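Local coordinates for amino acid amide racemase (Ochrobactrum anthropi, PDB 6GIO), which belongs to the class-III aminotransferase family of pyridoxal-5'-phosphate-dependent enzymes and binds pyridoxal-5'-phosphate, at residues R321-V325 / L402-E406; L351-L357 / N394-P400. All blocks are in the same frame, centred on the assembly; numbering follows the deposited sequence.

Both contacts lie in the sheet-and-helix region formed largely by the C-terminal part of the chain. Contact 2 joins two neighbouring strands of a mixed sheet, whereas contact 1 ties helix 318-339, which packs on that sheet, to the loop following strand 395-398. In sequence, both strands of contact 2 fall between the two segments of contact 1. Their centres are about 15 Å apart, and Leu-351 bridges them: its CD1 lies 3.7 Å from Ser-322 OG and 4.1 Å from Leu-402 CA, and its CD2 lies 4.0 Å from Val-325 CG1. Contact 2 approaches the PLP pocket: the side chain of Met-399 is about 7 Å from bound PLP, and Glu-397 forms a salt bridge with the pocket residue Lys-241.

Contact 1. Residues R321-V325 / L402-E406; sequences RSERV and LTLTE
The guanidinium of Arg-321 forks onto one carbonyl: NH1 and NH2 donate hydrogen bonds to Leu-404 O at 2.8 and 2.7 Å. Its side chain (chi1 to chi3 t, chi4 -90°) reaches from helix 318-339 to the loop, turn-like at 402-403 and extended at 404-405, with the oxygen near the guanidinium plane. One turn on, Arg-324 (chi1 t, chi2 t, chi3 p) forms a salt bridge with Glu-406, NH1 to OE2 2.8 Å and NH2 to OE2 3.2 Å. A water donates to Ser-322 OG (2.9 Å) and Leu-402 O (2.5 Å); that hydroxyl also bonds to Leu-318 O. Residues 321-325 are helical; Thr-405 is the N-cap of helix 406-424. The CA atoms of Ser-322 and Leu-402 are 6.4 Å apart, those of Val-325 and Glu-406 7.2 Å. Val-325 CG1 lies 4.1 Å from Leu-404 O, and Val-325 and Leu-404 both touch Ile-409. Helix 318-339 is thus tied to the loop and first helical turn that follow strand 395-398: Arg-321 satisfies a carbonyl, and Arg-324 and Glu-406 pair their charges.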
loop_
_atom_site.group_PDB
_atom_site.type_symbol
_atom_site.label_atom_id
_atom_site.label_comp_id
_atom_site.label_asym_id
_atom_site.label_seq_id
_atom_site.Cartn_x
_atom_site.Cartn_y
_atom_site.Cartn_z
ATOM N N ARG C 321 22.497 -3.586 -20.735
ATOM C CA ARG C 321 23.482 -4.121 -19.818
ATOM C C ARG C 321 23.032 -5.411 -19.103
ATOM O O ARG C 321 23.814 -6.352 -18.962
ATOM C CB ARG C 321 23.896 -3.064 -18.818
ATOM C CG ARG C 321 25.074 -3.502 -17.983
ATOM C CD ARG C 321 25.509 -2.440 -17.003
ATOM N NE ARG C 321 26.665 -2.905 -16.237
ATOM C CZ ARG C 321 26.634 -3.576 -15.078
ATOM N NH1 ARG C 321 25.507 -3.908 -14.473
ATOM N NH2 ARG C 321 27.759 -3.950 -14.520
ATOM N N SER C 322 21.770 -5.472 -18.679
ATOM C CA SER C 322 21.294 -6.619 -17.911
ATOM C C SER C 322 21.276 -7.904 -18.781
ATOM O O SER C 322 21.572 -9.001 -18.286
ATOM C CB SER C 322 19.915 -6.327 -17.311
ATOM O OG SER C 322 19.968 -5.213 -16.440
ATOM N N GLU C 323 20.936 -7.789 -20.066
ATOM C CA GLU C 323 21.100 -8.933 -20.978
ATOM C C GLU C 323 22.531 -9.461 -20.980
ATOM O O GLU C 323 22.755 -10.665 -20.902
ATOM C CB GLU C 323 20.746 -8.564 -22.423
ATOM C CG GLU C 323 21.067 -9.666 -23.416
ATOM C CD GLU C 323 20.298 -9.495 -24.716
ATOM O OE1 GLU C 323 20.664 -8.631 -25.535
ATOM O OE2 GLU C 323 19.313 -10.220 -24.937
ATOM N N ARG C 324 23.494 -8.555 -21.094
ATOM C CA ARG C 324 24.896 -8.950 -21.213
ATOM C C ARG C 324 25.423 -9.520 -19.885
ATOM O O ARG C 324 25.952 -10.612 -19.837
ATOM C CB ARG C 324 25.733 -7.768 -21.745
ATOM C CG ARG C 324 27.228 -8.054 -21.952
ATOM C CD ARG C 324 27.986 -6.805 -22.376
ATOM N NE ARG C 324 28.101 -5.812 -21.295
ATOM C CZ ARG C 324 28.959 -5.895 -20.276
ATOM N NH1 ARG C 324 29.784 -6.935 -20.160
ATOM N NH2 ARG C 324 28.974 -4.947 -19.346
ATOM N N VAL C 325 25.207 -8.799 -18.800
ATOM C CA VAL C 325 25.748 -9.132 -17.477
ATOM C C VAL C 325 25.001 -10.345 -16.876
ATOM O O VAL C 325 25.604 -11.241 -16.259
ATOM C CB VAL C 325 25.680 -7.826 -16.613
ATOM C CG1 VAL C 325 25.374 -8.045 -15.149
ATOM C CG2 VAL C 325 26.958 -7.017 -16.812
ATOM N N LEU C 402 20.353 -4.016 -10.720
ATOM C CA LEU C 402 20.758 -3.938 -12.099
ATOM C C LEU C 402 22.170 -3.359 -12.225
ATOM O O LEU C 402 22.804 -3.450 -13.276
ATOM C CB LEU C 402 19.773 -3.042 -12.856
ATOM C CG LEU C 402 18.330 -3.570 -12.938
ATOM C CD1 LEU C 402 17.531 -2.841 -14.027
ATOM C CD2 LEU C 402 18.304 -5.049 -13.214
ATOM N N THR C 403 22.642 -2.756 -11.137
ATOM C CA THR C 403 23.970 -2.186 -11.075
ATOM C C THR C 403 25.037 -3.191 -10.661
ATOM O O THR C 403 26.177 -2.806 -10.406
ATOM C CB THR C 403 23.972 -1.024 -10.060
ATOM O OG1 THR C 403 23.354 -1.467 -8.854
ATOM C CG2 THR C 403 23.169 0.172 -10.635
ATOM N N LEU C 404 24.675 -4.466 -10.605
ATOM C CA LEU C 404 25.616 -5.520 -10.268
ATOM C C LEU C 404 26.865 -5.448 -11.177
ATOM O O LEU C 404 26.756 -5.365 -12.412
ATOM C CB LEU C 404 24.940 -6.887 -10.372
ATOM C CG LEU C 404 25.729 -8.074 -9.802
ATOM C CD1 LEU C 404 25.807 -8.042 -8.279
ATOM C CD2 LEU C 404 25.137 -9.387 -10.297
ATOM N N THR C 405 28.050 -5.466 -10.563
ATOM C CA THR C 405 29.315 -5.363 -11.357
ATOM C C THR C 405 29.841 -6.733 -11.785
ATOM O O THR C 405 29.438 -7.774 -11.243
ATOM C CB THR C 405 30.427 -4.606 -10.600
ATOM O OG1 THR C 405 30.858 -5.366 -9.469
ATOM C CG2 THR C 405 29.929 -3.263 -10.140
ATOM N N GLU C 406 30.748 -6.743 -12.757
ATOM C CA GLU C 406 31.358 -8.013 -13.178
ATOM C C GLU C 406 32.198 -8.690 -12.090
ATOM O O GLU C 406 32.085 -9.886 -11.915
ATOM C CB GLU C 406 32.060 -7.884 -14.521
ATOM C CG GLU C 406 31.027 -7.686 -15.631
ATOM C CD GLU C 406 31.613 -7.513 -17.027
ATOM O OE1 GLU C 406 32.488 -8.304 -17.421
ATOM O OE2 GLU C 406 31.149 -6.605 -17.750
HETATM O O HOH W 1 22.396 -3.710 -15.732
#

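Contact 2. Residues L351-L357 / N394-P400; sequences LAIGVDL and NVLEFMP
Val-355 (t) sits at the middle of the apolar face, its CB 4.0 Å from Leu-396 CB (rotamer m,t) and its CG2 3.7 Å from Phe-398 CE2, at the ring edge (chi1 m, chi2 -73°). Ile-353 CB lies 4.2 Å from Phe-398 CB; helices 318-339 and 369-382 cover this face. Strands 352-357 and 395-398, interior neighbours in a mixed sheet flanked by 343-349 and 384-389, run antiparallel (162°, axes 4.3 Å apart). Hydrogen bonds join Ile-353 N to Phe-398 O (3.1 Å), Phe-398 N to Ile-353 O (2.9 Å), and Val-355 N to Leu-396 O and Leu-396 N to Val-355 O (both 2.9 Å). Gly-354/Glu-397 and Asp-356/Val-395 (CA to CA 4.3 Å) are non-hydrogen-bonded pairs; Gly-354 CA-H contacts Leu-396 O (3.3 Å), and a CB there would crowd Val-395 CG1. Leu-357 N and Asn-394 ND2 donate hydrogen bonds to Asn-394 O and Leu-357 O, respectively, each 2.9 Å. On the face of Val-395 and Glu-397, Asp-356 bridges to Arg-347 and Arg-174, Glu-397 to Lys-241. One side is therefore oily; buried acids on the other, beside Val-395, pair with basic side chains.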
loop_
_atom_site.group_PDB
_atom_site.type_symbol
_atom_site.label_atom_id
_atom_site.label_comp_id
_atom_site.label_asym_id
_atom_site.label_seq_id
_atom_site.Cartn_x
_atom_site.Cartn_y
_atom_site.Cartn_z
ATOM N N LEU C 351 18.801 -10.372 -15.721
ATOM C CA LEU C 351 19.112 -10.493 -14.296
ATOM C C LEU C 351 17.937 -11.007 -13.424
ATOM O O LEU C 351 17.884 -10.775 -12.211
ATOM C CB LEU C 351 19.696 -9.171 -13.787
ATOM C CG LEU C 351 21.154 -8.907 -14.218
ATOM C CD1 LEU C 351 21.500 -7.454 -13.987
ATOM C CD2 LEU C 351 22.149 -9.821 -13.498
ATOM N N ALA C 352 17.008 -11.726 -14.059
ATOM C CA ALA C 352 15.973 -12.479 -13.347
ATOM C C ALA C 352 16.323 -13.935 -13.552
ATOM O O ALA C 352 16.038 -14.510 -14.594
ATOM C CB ALA C 352 14.584 -12.166 -13.893
ATOM N N ILE C 353 16.962 -14.525 -12.543
ATOM C CA ILE C 353 17.576 -15.811 -12.713
ATOM C C ILE C 353 17.158 -16.769 -11.644
ATOM O O ILE C 353 17.212 -16.434 -10.462
ATOM C CB ILE C 353 19.136 -15.677 -12.709
ATOM C CG1 ILE C 353 19.566 -14.908 -13.951
ATOM C CG2 ILE C 353 19.809 -17.042 -12.677
ATOM C CD1 ILE C 353 20.921 -14.221 -13.805
ATOM N N GLY C 354 16.775 -17.971 -12.078
ATOM C CA GLY C 354 16.415 -19.056 -11.161
ATOM C C GLY C 354 17.319 -20.255 -11.322
ATOM O O GLY C 354 17.683 -20.606 -12.438
ATOM N N VAL C 355 17.660 -20.883 -10.204
ATOM C CA VAL C 355 18.394 -22.141 -10.209
ATOM C C VAL C 355 17.596 -23.273 -9.563
ATOM O O VAL C 355 17.419 -23.308 -8.353
ATOM C CB VAL C 355 19.756 -21.981 -9.483
ATOM C CG1 VAL C 355 20.548 -23.288 -9.541
ATOM C CG2 VAL C 355 20.563 -20.861 -10.117
ATOM N N ASP C 356 17.139 -24.234 -10.371
ATOM C CA ASP C 356 16.240 -25.280 -9.907
ATOM C C ASP C 356 17.024 -26.467 -9.275
ATOM O O ASP C 356 17.784 -27.163 -9.962
ATOM C CB ASP C 356 15.412 -25.741 -11.103
ATOM C CG ASP C 356 14.246 -26.559 -10.695
ATOM O OD1 ASP C 356 14.447 -27.491 -9.888
ATOM O OD2 ASP C 356 13.130 -26.221 -11.133
ATOM N N LEU C 357 16.891 -26.665 -7.973
ATOM C CA LEU C 357 17.611 -27.702 -7.283
ATOM C C LEU C 357 16.816 -29.008 -7.307
ATOM O O LEU C 357 15.612 -29.021 -7.020
ATOM C CB LEU C 357 17.863 -27.309 -5.828
ATOM C CG LEU C 357 18.530 -25.965 -5.635
ATOM C CD1 LEU C 357 18.719 -25.686 -4.179
ATOM C CD2 LEU C 357 19.873 -25.917 -6.347
ATOM N N ASN C 394 12.272 -25.008 -4.064
ATOM C CA ASN C 394 13.553 -25.562 -4.485
ATOM C C ASN C 394 14.283 -24.738 -5.573
ATOM O O ASN C 394 15.254 -25.212 -6.140
ATOM C CB ASN C 394 13.290 -26.952 -5.021
ATOM C CG ASN C 394 12.579 -26.911 -6.341
ATOM O OD1 ASN C 394 11.496 -26.303 -6.447
ATOM N ND2 ASN C 394 13.175 -27.543 -7.365
ATOM N N VAL C 395 13.788 -23.542 -5.913
ATOM C CA VAL C 395 14.414 -22.705 -6.941
ATOM C C VAL C 395 15.100 -21.523 -6.233
ATOM O O VAL C 395 14.415 -20.654 -5.673
ATOM C CB VAL C 395 13.388 -22.129 -7.967
ATOM C CG1 VAL C 395 14.122 -21.429 -9.093
ATOM C CG2 VAL C 395 12.508 -23.187 -8.573
ATOM N N LEU C 396 16.442 -21.492 -6.259
ATOM C CA LEU C 396 17.190 -20.358 -5.789
ATOM C C LEU C 396 16.841 -19.200 -6.696
ATOM O O LEU C 396 16.838 -19.343 -7.919
ATOM C CB LEU C 396 18.693 -20.618 -5.834
ATOM C CG LEU C 396 19.232 -21.819 -5.063
ATOM C CD1 LEU C 396 20.727 -21.851 -5.187
ATOM C CD2 LEU C 396 18.773 -21.824 -3.633
ATOM N N GLU C 397 16.537 -18.058 -6.083
ATOM C CA GLU C 397 16.200 -16.823 -6.802
ATOM C C GLU C 397 17.344 -15.792 -6.719
ATOM O O GLU C 397 17.866 -15.505 -5.618
ATOM C CB GLU C 397 14.929 -16.187 -6.201
ATOM C CG GLU C 397 14.665 -14.795 -6.757
ATOM C CD GLU C 397 13.293 -14.258 -6.412
ATOM O OE1 GLU C 397 13.160 -13.436 -5.501
ATOM O OE2 GLU C 397 12.344 -14.636 -7.086
ATOM N N PHE C 398 17.721 -15.259 -7.879
ATOM C CA PHE C 398 18.729 -14.194 -7.984
ATOM C C PHE C 398 18.111 -13.025 -8.735
ATOM O O PHE C 398 17.825 -13.105 -9.955
ATOM C CB PHE C 398 20.007 -14.687 -8.671
ATOM C CG PHE C 398 20.669 -15.833 -7.942
ATOM C CD1 PHE C 398 21.336 -15.626 -6.756
ATOM C CD2 PHE C 398 20.565 -17.112 -8.412
ATOM C CE1 PHE C 398 21.911 -16.684 -6.040
ATOM C CE2 PHE C 398 21.141 -18.174 -7.711
ATOM C CZ PHE C 398 21.820 -17.965 -6.523
ATOM N N MET C 399 17.866 -11.958 -7.983
ATOM C CA MET C 399 17.252 -10.728 -8.490
ATOM C C MET C 399 18.126 -9.568 -8.073
ATOM O O MET C 399 17.678 -8.688 -7.370
ATOM C CB MET C 399 15.852 -10.571 -7.864
ATOM C CG MET C 399 14.871 -11.627 -8.365
ATOM S SD MET C 399 14.273 -11.236 -10.026
ATOM C CE MET C 399 13.256 -9.815 -9.706
ATOM N N PRO C 400 19.412 -9.594 -8.445
ATOM C CA PRO C 400 20.281 -8.553 -7.888
ATOM C C PRO C 400 19.961 -7.166 -8.466
ATOM O O PRO C 400 19.334 -7.072 -9.540
ATOM C CB PRO C 400 21.686 -8.999 -8.309
ATOM C CG PRO C 400 21.493 -9.860 -9.522
ATOM C CD PRO C 400 20.142 -10.505 -9.355
#